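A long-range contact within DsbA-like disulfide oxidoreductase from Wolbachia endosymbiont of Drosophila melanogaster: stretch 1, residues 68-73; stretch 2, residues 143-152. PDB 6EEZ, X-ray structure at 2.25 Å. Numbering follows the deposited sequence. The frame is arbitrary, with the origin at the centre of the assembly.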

# COMPACT_ATOMS: atom_id res chain seq x y z
N PHE A 68 3.76 -1.44 -1.18
CA PHE A 68 2.64 -0.68 -0.58
C PHE A 68 2.50 0.66 -1.27
O PHE A 68 3.42 1.49 -1.23
CB PHE A 68 2.85 -0.46 0.91
CG PHE A 68 2.96 -1.73 1.71
CD1 PHE A 68 1.83 -2.43 2.11
CD2 PHE A 68 4.21 -2.22 2.05
CE1 PHE A 68 1.93 -3.61 2.85
CE2 PHE A 68 4.33 -3.41 2.80
CZ PHE A 68 3.18 -4.10 3.19
N ARG A 69 1.35 0.87 -1.91
CA ARG A 69 1.01 2.16 -2.49
C ARG A 69 -0.06 2.88 -1.71
O ARG A 69 -1.22 2.51 -1.73
CB ARG A 69 0.56 1.98 -3.93
CG ARG A 69 1.70 1.57 -4.80
CD ARG A 69 2.80 2.60 -4.72
NE ARG A 69 3.60 2.55 -5.92
CZ ARG A 69 3.51 3.37 -6.95
NH1 ARG A 69 2.68 4.39 -6.95
NH2 ARG A 69 4.30 3.17 -7.98
N ASP A 70 0.38 3.92 -1.01
CA ASP A 70 -0.50 4.74 -0.21
C ASP A 70 -1.25 5.67 -1.15
O ASP A 70 -0.64 6.56 -1.75
CB ASP A 70 0.31 5.52 0.83
CG ASP A 70 0.79 4.64 1.96
OD1 ASP A 70 -0.06 4.19 2.76
OD2 ASP A 70 2.00 4.38 2.05
N ALA A 71 -2.54 5.43 -1.31
CA ALA A 71 -3.36 6.16 -2.30
C ALA A 71 -4.55 6.79 -1.62
O ALA A 71 -5.68 6.37 -1.81
CB ALA A 71 -3.81 5.24 -3.40
N PRO A 72 -4.29 7.81 -0.79
CA PRO A 72 -5.36 8.51 -0.08
C PRO A 72 -6.31 9.21 -1.06
O PRO A 72 -5.85 10.03 -1.87
CB PRO A 72 -4.60 9.51 0.79
CG PRO A 72 -3.33 9.74 0.06
CD PRO A 72 -2.97 8.43 -0.55
N ILE A 73 -7.60 8.87 -0.99
CA ILE A 73 -8.65 9.56 -1.76
C ILE A 73 -9.90 9.90 -0.92
O ILE A 73 -10.82 10.56 -1.42
CB ILE A 73 -9.09 8.72 -2.99
CG1 ILE A 73 -9.50 7.31 -2.57
CG2 ILE A 73 -7.97 8.61 -3.98
CD1 ILE A 73 -10.23 6.52 -3.63
N MET A 143 5.55 11.16 -4.10
CA MET A 143 5.20 9.73 -4.10
C MET A 143 3.69 9.53 -4.05
O MET A 143 3.16 8.62 -4.68
CB MET A 143 5.86 8.99 -2.94
CG MET A 143 7.36 8.78 -3.10
SD MET A 143 8.16 8.14 -1.60
CE MET A 143 7.56 6.45 -1.62
N ILE A 144 3.00 10.37 -3.29
CA ILE A 144 1.56 10.20 -3.13
C ILE A 144 0.86 10.66 -4.41
O ILE A 144 -0.11 10.04 -4.85
CB ILE A 144 1.04 10.98 -1.91
CG1 ILE A 144 1.40 10.21 -0.63
CG2 ILE A 144 -0.48 11.20 -2.01
CD1 ILE A 144 0.94 10.85 0.64
N ASN A 145 1.35 11.73 -5.01
CA ASN A 145 0.78 12.20 -6.25
C ASN A 145 0.96 11.15 -7.34
O ASN A 145 0.05 10.91 -8.14
CB ASN A 145 1.42 13.52 -6.68
CG ASN A 145 0.93 14.69 -5.87
OD1 ASN A 145 -0.17 14.64 -5.30
ND2 ASN A 145 1.72 15.76 -5.82
N ASN A 146 2.13 10.51 -7.34
CA ASN A 146 2.40 9.53 -8.38
C ASN A 146 1.51 8.33 -8.20
O ASN A 146 1.05 7.77 -9.19
CB ASN A 146 3.88 9.14 -8.39
CG ASN A 146 4.75 10.19 -9.07
OD1 ASN A 146 4.25 11.06 -9.82
ND2 ASN A 146 6.05 10.13 -8.84
N SER A 147 1.20 7.95 -6.96
CA SER A 147 0.28 6.84 -6.73
C SER A 147 -1.15 7.19 -7.11
O SER A 147 -1.89 6.34 -7.64
CB SER A 147 0.31 6.38 -5.28
OG SER A 147 1.54 5.77 -4.96
N ARG A 148 -1.57 8.42 -6.82
CA ARG A 148 -2.91 8.84 -7.19
C ARG A 148 -3.10 8.81 -8.71
O ARG A 148 -4.12 8.36 -9.21
CB ARG A 148 -3.21 10.24 -6.65
CG ARG A 148 -3.46 10.28 -5.16
CD ARG A 148 -3.50 11.73 -4.69
NE ARG A 148 -4.19 11.84 -3.40
CZ ARG A 148 -4.25 12.95 -2.68
NH1 ARG A 148 -3.63 14.05 -3.12
NH2 ARG A 148 -4.93 12.97 -1.54
N LEU A 149 -2.11 9.31 -9.44
CA LEU A 149 -2.18 9.31 -10.89
C LEU A 149 -2.19 7.87 -11.43
O LEU A 149 -2.90 7.57 -12.40
CB LEU A 149 -1.01 10.09 -11.48
CG LEU A 149 -1.21 11.61 -11.49
CD1 LEU A 149 0.13 12.35 -11.61
CD2 LEU A 149 -2.14 12.02 -12.62
N LEU A 150 -1.42 6.99 -10.78
CA LEU A 150 -1.40 5.60 -11.17
C LEU A 150 -2.76 4.96 -10.96
O LEU A 150 -3.26 4.25 -11.84
CB LEU A 150 -0.33 4.81 -10.40
CG LEU A 150 -0.13 3.36 -10.85
CD1 LEU A 150 0.15 3.28 -12.34
CD2 LEU A 150 1.03 2.73 -10.08
N VAL A 151 -3.37 5.18 -9.79
CA VAL A 151 -4.75 4.74 -9.58
C VAL A 151 -5.67 5.29 -10.68
O VAL A 151 -6.51 4.56 -11.18
CB VAL A 151 -5.30 5.17 -8.20
CG1 VAL A 151 -6.81 4.94 -8.14
CG2 VAL A 151 -4.56 4.41 -7.04
N ARG A 152 -5.52 6.56 -11.06
CA ARG A 152 -6.33 7.11 -12.15
C ARG A 152 -6.05 6.35 -13.46
O ARG A 152 -6.98 5.96 -14.15
CB ARG A 152 -6.08 8.61 -12.37
CG ARG A 152 -6.46 9.51 -11.21
CD ARG A 152 -7.96 9.75 -11.13
NE ARG A 152 -8.54 10.43 -12.29
CZ ARG A 152 -8.69 11.75 -12.42
NH1 ARG A 152 -8.26 12.56 -11.47
NH2 ARG A 152 -9.26 12.27 -13.51
O HOH W 1 2.08 6.40 -2.18

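Two arginines, one from each stretch, reach across this contact in opposite senses. Arg-69 extends from the strand to a side chain on the helix. Arg-148 extends from the helix to the backbone of the loop that follows the strand.

Arg-148 makes the forked contact. Its NE donates a hydrogen bond to Pro-72 O at 2.9 Å, and its NH2 donates a second to the same Pro-72 O at 3.1 Å. The carbonyl oxygen lies at the edge of the guanidinium, near its plane, where the N-H bonds point. The CA-to-CB bond of Arg-148 points sideways, but the end of the side chain comes nearer to the loop. Its chi angles are all near 180° after chi1, so the chain is extended.

The CA-to-CB bond of Arg-69 points toward the helix. Its NH1 donates a hydrogen bond to Ser-147 OG at 2.7 Å. The serine hydroxyl also sits near the guanidinium plane. Leu-150 covers one face of the same group, with its CD2 3.9 Å from Arg-69 NH1. The polar edge thus meets a hydroxyl while a flat face rests against a methyl group. Arg-69 is buried, so this hydrogen bond gives a charged group a polar partner inside the protein.

Ser-147 has a second link to the strand. Water 1 donates a hydrogen bond to Asp-70 O at 2.8 Å and is hydrogen-bonded to Ser-147 OG at 2.9 Å. The water therefore bridges a strand carbonyl and the helix hydroxyl. Direct packing accompanies the bridge: Asp-70 O lies 3.7 Å from Ser-147 CB. The Asp-70 side chain does not reach the helix, and its OD2 is hydrogen-bonded elsewhere in the structure.

Apolar contacts complete the contact. The CA-to-CB bond of Pro-72 points toward the helix, and its CG packs 3.8 Å from Ile-144 CG2. Ala-71 CB meets Val-151 CG2, also at 3.8 Å. The CA atoms of Ala-71 and Arg-148, 5.6 Å apart, are the nearest pair across the stretches.

The strand and helix axes cross nearly at right angles, at -95°, and approach to 8.1 Å. Ile-144, Ser-147, Arg-148 and Val-151 stand at positions i, i+3, i+4 and i+7, so they lie on one side of the helix; Leu-150 adds to it. The touching residues are at least 72 positions apart in sequence. Together the stretches bury 451 Å², both sides summed.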